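Local structure of alpha-fucosidase GH29 (Fusarium graminearum, 4PSR) at residues Ile495-Phe507 / Thr513-Asp525. The protein is an alpha-L-fucosidase of glycoside hydrolase family 29 that probably removes alpha-1,6-linked fucose from the N-acetylglucosamine at the reducing end of glycoprotein glycans. Numbering follows the deposited sequence.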
# COMPACT_ATOMS: atom_id res chain seq x y z
N ILE A 495 11.33 25.08 -3.35
CA ILE A 495 12.00 24.30 -4.37
C ILE A 495 11.60 24.79 -5.77
O ILE A 495 10.41 24.99 -6.04
CB ILE A 495 11.64 22.79 -4.25
CG1 ILE A 495 12.00 22.27 -2.86
CG2 ILE A 495 12.34 21.96 -5.32
CD1 ILE A 495 11.24 20.96 -2.45
N PRO A 496 12.57 24.96 -6.68
CA PRO A 496 12.25 25.36 -8.05
C PRO A 496 11.36 24.35 -8.78
O PRO A 496 11.42 23.15 -8.48
CB PRO A 496 13.63 25.41 -8.73
CG PRO A 496 14.59 25.54 -7.65
CD PRO A 496 14.02 24.89 -6.44
N VAL A 497 10.56 24.84 -9.73
CA VAL A 497 9.68 23.99 -10.52
C VAL A 497 10.39 23.54 -11.80
O VAL A 497 10.64 24.35 -12.71
CB VAL A 497 8.38 24.69 -10.87
CG1 VAL A 497 7.45 23.77 -11.69
CG2 VAL A 497 7.69 25.15 -9.59
N PRO A 498 10.74 22.26 -11.88
CA PRO A 498 11.47 21.82 -13.06
C PRO A 498 10.59 21.76 -14.31
O PRO A 498 9.36 21.56 -14.26
CB PRO A 498 11.94 20.42 -12.66
CG PRO A 498 10.86 19.95 -11.71
CD PRO A 498 10.46 21.15 -10.95
N GLN A 499 11.25 21.92 -15.46
CA GLN A 499 10.62 21.68 -16.74
C GLN A 499 10.97 20.27 -17.23
O GLN A 499 12.12 19.99 -17.53
CB GLN A 499 11.10 22.72 -17.77
CG GLN A 499 10.31 22.70 -19.05
CD GLN A 499 8.87 23.16 -18.86
OE1 GLN A 499 8.58 24.00 -18.01
NE2 GLN A 499 7.97 22.62 -19.65
N PRO A 500 9.99 19.36 -17.30
CA PRO A 500 10.30 18.02 -17.79
C PRO A 500 10.82 18.03 -19.22
O PRO A 500 10.41 18.91 -19.99
CB PRO A 500 8.94 17.30 -17.73
CG PRO A 500 8.18 18.04 -16.68
CD PRO A 500 8.58 19.48 -16.87
N GLU A 501 11.65 17.05 -19.59
CA GLU A 501 12.15 16.96 -20.96
C GLU A 501 11.00 16.87 -21.94
O GLU A 501 10.98 17.55 -22.96
CB GLU A 501 13.08 15.75 -21.16
CG GLU A 501 13.70 15.75 -22.57
CD GLU A 501 14.47 14.49 -22.90
OE1 GLU A 501 14.44 13.53 -22.11
OE2 GLU A 501 15.11 14.46 -23.98
N ARG A 502 10.03 16.01 -21.64
CA ARG A 502 8.78 15.99 -22.38
C ARG A 502 7.67 16.09 -21.36
O ARG A 502 7.50 15.22 -20.51
CB ARG A 502 8.61 14.69 -23.17
CG ARG A 502 9.65 14.48 -24.25
CD ARG A 502 9.40 15.39 -25.44
NE ARG A 502 10.47 15.25 -26.44
CZ ARG A 502 11.54 16.04 -26.52
NH1 ARG A 502 11.72 17.05 -25.68
NH2 ARG A 502 12.44 15.81 -27.46
N GLY A 503 6.91 17.17 -21.42
CA GLY A 503 5.92 17.45 -20.41
C GLY A 503 5.60 18.93 -20.37
O GLY A 503 5.74 19.63 -21.37
N ALA A 504 5.14 19.40 -19.23
CA ALA A 504 4.73 20.78 -19.10
C ALA A 504 4.90 21.21 -17.65
O ALA A 504 5.18 20.38 -16.77
CB ALA A 504 3.30 20.95 -19.55
N ALA A 505 4.76 22.51 -17.39
CA ALA A 505 4.71 23.03 -16.03
C ALA A 505 3.66 24.13 -16.00
O ALA A 505 3.61 24.98 -16.91
CB ALA A 505 6.08 23.56 -15.57
N VAL A 506 2.81 24.12 -14.96
CA VAL A 506 1.77 25.13 -14.81
C VAL A 506 2.10 26.04 -13.63
O VAL A 506 2.70 25.59 -12.67
CB VAL A 506 0.36 24.52 -14.65
CG1 VAL A 506 -0.09 23.89 -15.96
CG2 VAL A 506 0.33 23.47 -13.52
N PHE A 507 1.73 27.32 -13.74
CA PHE A 507 2.11 28.36 -12.78
C PHE A 507 0.94 29.24 -12.38
O PHE A 507 -0.01 29.43 -13.14
CB PHE A 507 3.22 29.23 -13.39
CG PHE A 507 4.49 28.49 -13.63
CD1 PHE A 507 4.72 27.89 -14.86
CD2 PHE A 507 5.44 28.35 -12.63
CE1 PHE A 507 5.86 27.18 -15.10
CE2 PHE A 507 6.61 27.64 -12.87
CZ PHE A 507 6.81 27.05 -14.12
N THR A 513 5.97 32.16 -13.54
CA THR A 513 6.54 32.25 -12.20
C THR A 513 5.44 32.04 -11.18
O THR A 513 4.27 31.83 -11.54
CB THR A 513 7.25 33.62 -11.94
OG1 THR A 513 6.27 34.66 -11.82
CG2 THR A 513 8.22 33.95 -13.06
N GLY A 514 5.81 32.10 -9.90
CA GLY A 514 4.88 31.84 -8.82
C GLY A 514 4.89 30.38 -8.43
O GLY A 514 5.84 29.65 -8.75
N LYS A 515 3.83 29.95 -7.75
CA LYS A 515 3.63 28.54 -7.41
C LYS A 515 3.52 27.76 -8.71
O LYS A 515 2.92 28.25 -9.66
CB LYS A 515 2.35 28.37 -6.61
CG LYS A 515 2.22 29.34 -5.45
CD LYS A 515 1.04 28.98 -4.55
CE LYS A 515 -0.30 29.24 -5.22
NZ LYS A 515 -1.43 28.81 -4.35
N GLY A 516 4.08 26.56 -8.76
CA GLY A 516 3.97 25.76 -9.95
C GLY A 516 3.97 24.27 -9.71
O GLY A 516 4.37 23.80 -8.64
N VAL A 517 3.56 23.54 -10.74
CA VAL A 517 3.51 22.09 -10.73
C VAL A 517 4.08 21.60 -12.05
O VAL A 517 3.62 22.01 -13.13
CB VAL A 517 2.06 21.57 -10.57
CG1 VAL A 517 2.02 20.04 -10.64
CG2 VAL A 517 1.47 22.06 -9.25
N ALA A 518 5.08 20.72 -11.99
CA ALA A 518 5.59 20.03 -13.18
C ALA A 518 4.70 18.81 -13.51
O ALA A 518 4.19 18.14 -12.59
CB ALA A 518 7.01 19.60 -12.96
N LEU A 519 4.49 18.59 -14.80
CA LEU A 519 3.64 17.50 -15.30
C LEU A 519 4.37 16.64 -16.33
O LEU A 519 4.93 17.14 -17.30
CB LEU A 519 2.36 18.06 -15.93
CG LEU A 519 1.49 18.95 -15.04
CD1 LEU A 519 0.35 19.57 -15.85
CD2 LEU A 519 0.93 18.17 -13.85
N ALA A 520 4.34 15.32 -16.13
CA ALA A 520 4.83 14.40 -17.15
C ALA A 520 3.79 14.27 -18.27
O ALA A 520 2.77 14.95 -18.25
CB ALA A 520 5.09 13.03 -16.50
N LEU A 521 4.04 13.40 -19.25
CA LEU A 521 3.00 13.01 -20.17
C LEU A 521 1.93 12.26 -19.39
O LEU A 521 2.26 11.42 -18.55
CB LEU A 521 3.56 12.12 -21.29
CG LEU A 521 4.71 12.66 -22.13
CD1 LEU A 521 5.02 11.66 -23.25
CD2 LEU A 521 4.36 14.01 -22.72
N GLY A 522 0.67 12.56 -19.66
CA GLY A 522 -0.43 11.91 -18.96
C GLY A 522 -1.66 12.77 -18.87
O GLY A 522 -1.80 13.77 -19.57
N THR A 523 -2.56 12.38 -17.97
CA THR A 523 -3.83 13.08 -17.76
C THR A 523 -3.93 13.52 -16.30
O THR A 523 -3.63 12.77 -15.37
CB THR A 523 -5.02 12.20 -18.15
OG1 THR A 523 -5.16 11.13 -17.20
CG2 THR A 523 -4.83 11.62 -19.55
N PHE A 524 -4.30 14.79 -16.10
CA PHE A 524 -4.24 15.42 -14.80
C PHE A 524 -5.55 16.15 -14.53
O PHE A 524 -5.84 17.18 -15.15
CB PHE A 524 -3.03 16.36 -14.75
CG PHE A 524 -1.75 15.67 -15.14
CD1 PHE A 524 -1.12 14.80 -14.26
CD2 PHE A 524 -1.22 15.82 -16.41
CE1 PHE A 524 0.03 14.13 -14.63
CE2 PHE A 524 -0.07 15.15 -16.79
CZ PHE A 524 0.57 14.30 -15.89
N ASP A 525 -6.37 15.59 -13.63
CA ASP A 525 -7.69 16.14 -13.35
C ASP A 525 -7.64 17.17 -12.23
O ASP A 525 -6.58 17.47 -11.69
CB ASP A 525 -8.72 15.03 -13.10
CG ASP A 525 -8.49 14.23 -11.84
OD1 ASP A 525 -7.53 14.49 -11.08
OD2 ASP A 525 -9.28 13.28 -11.60
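The methyl of A518 fits into a hollow formed by P498 and P500. CB of A518 lies 3.3 Å from the O of P498, 4.1 Å from the CG of P498 and 4.2 Å from the CG of P500, so that two proline rings and a peptide oxygen surround it. V497 extends this cover over the neighbouring backbone. With CG1 anti to the backbone N (chi1 -179°), that branch comes down over the amide nitrogens of V517 and A518, while CG2 of V497 rests on G516, 3.7 Å from the O of G516. G516 presents a bare alpha carbon at the point where CG2 of V497 and the ring of F507 come in together, CD2 of F507 lying 4.0 Å from the CA of G516. CB of F507 lies 3.4 Å from the O of T513, and the ring turns an edge to the O of G514.

The framework is an antiparallel beta hairpin, in which 516-519 is the outer strand of a four-stranded antiparallel sheet and 504-507 pairs on with 541-544. It illustrates how a hairpin presents two faces to be covered separately, one here by the incoming 497-500 loop, the other by F524 and helix 526-532. Paired backbone bonds join A504 with L519 and V506 with V517; the shortest runs from L519 N to A504 O at 2.7 Å. Between them, A505 and A518 form a non-hydrogen-bonded pair, where the CA of A505 approaches the O of V517.

On the other face, V506 and V517 stand side by side, CG2 of V506 touching CB of V517. CD1 of L519 meets CG1 of V506, and CB of L519 lies beside the O of A504. CD2 of L519 sits 3.8 Å above the centre of the F524 ring, linking the hairpin to strand 522-524. F528 and L529 of helix 526-532 also pack against L519, and I542 of strand 541-544 meets A504 and V506.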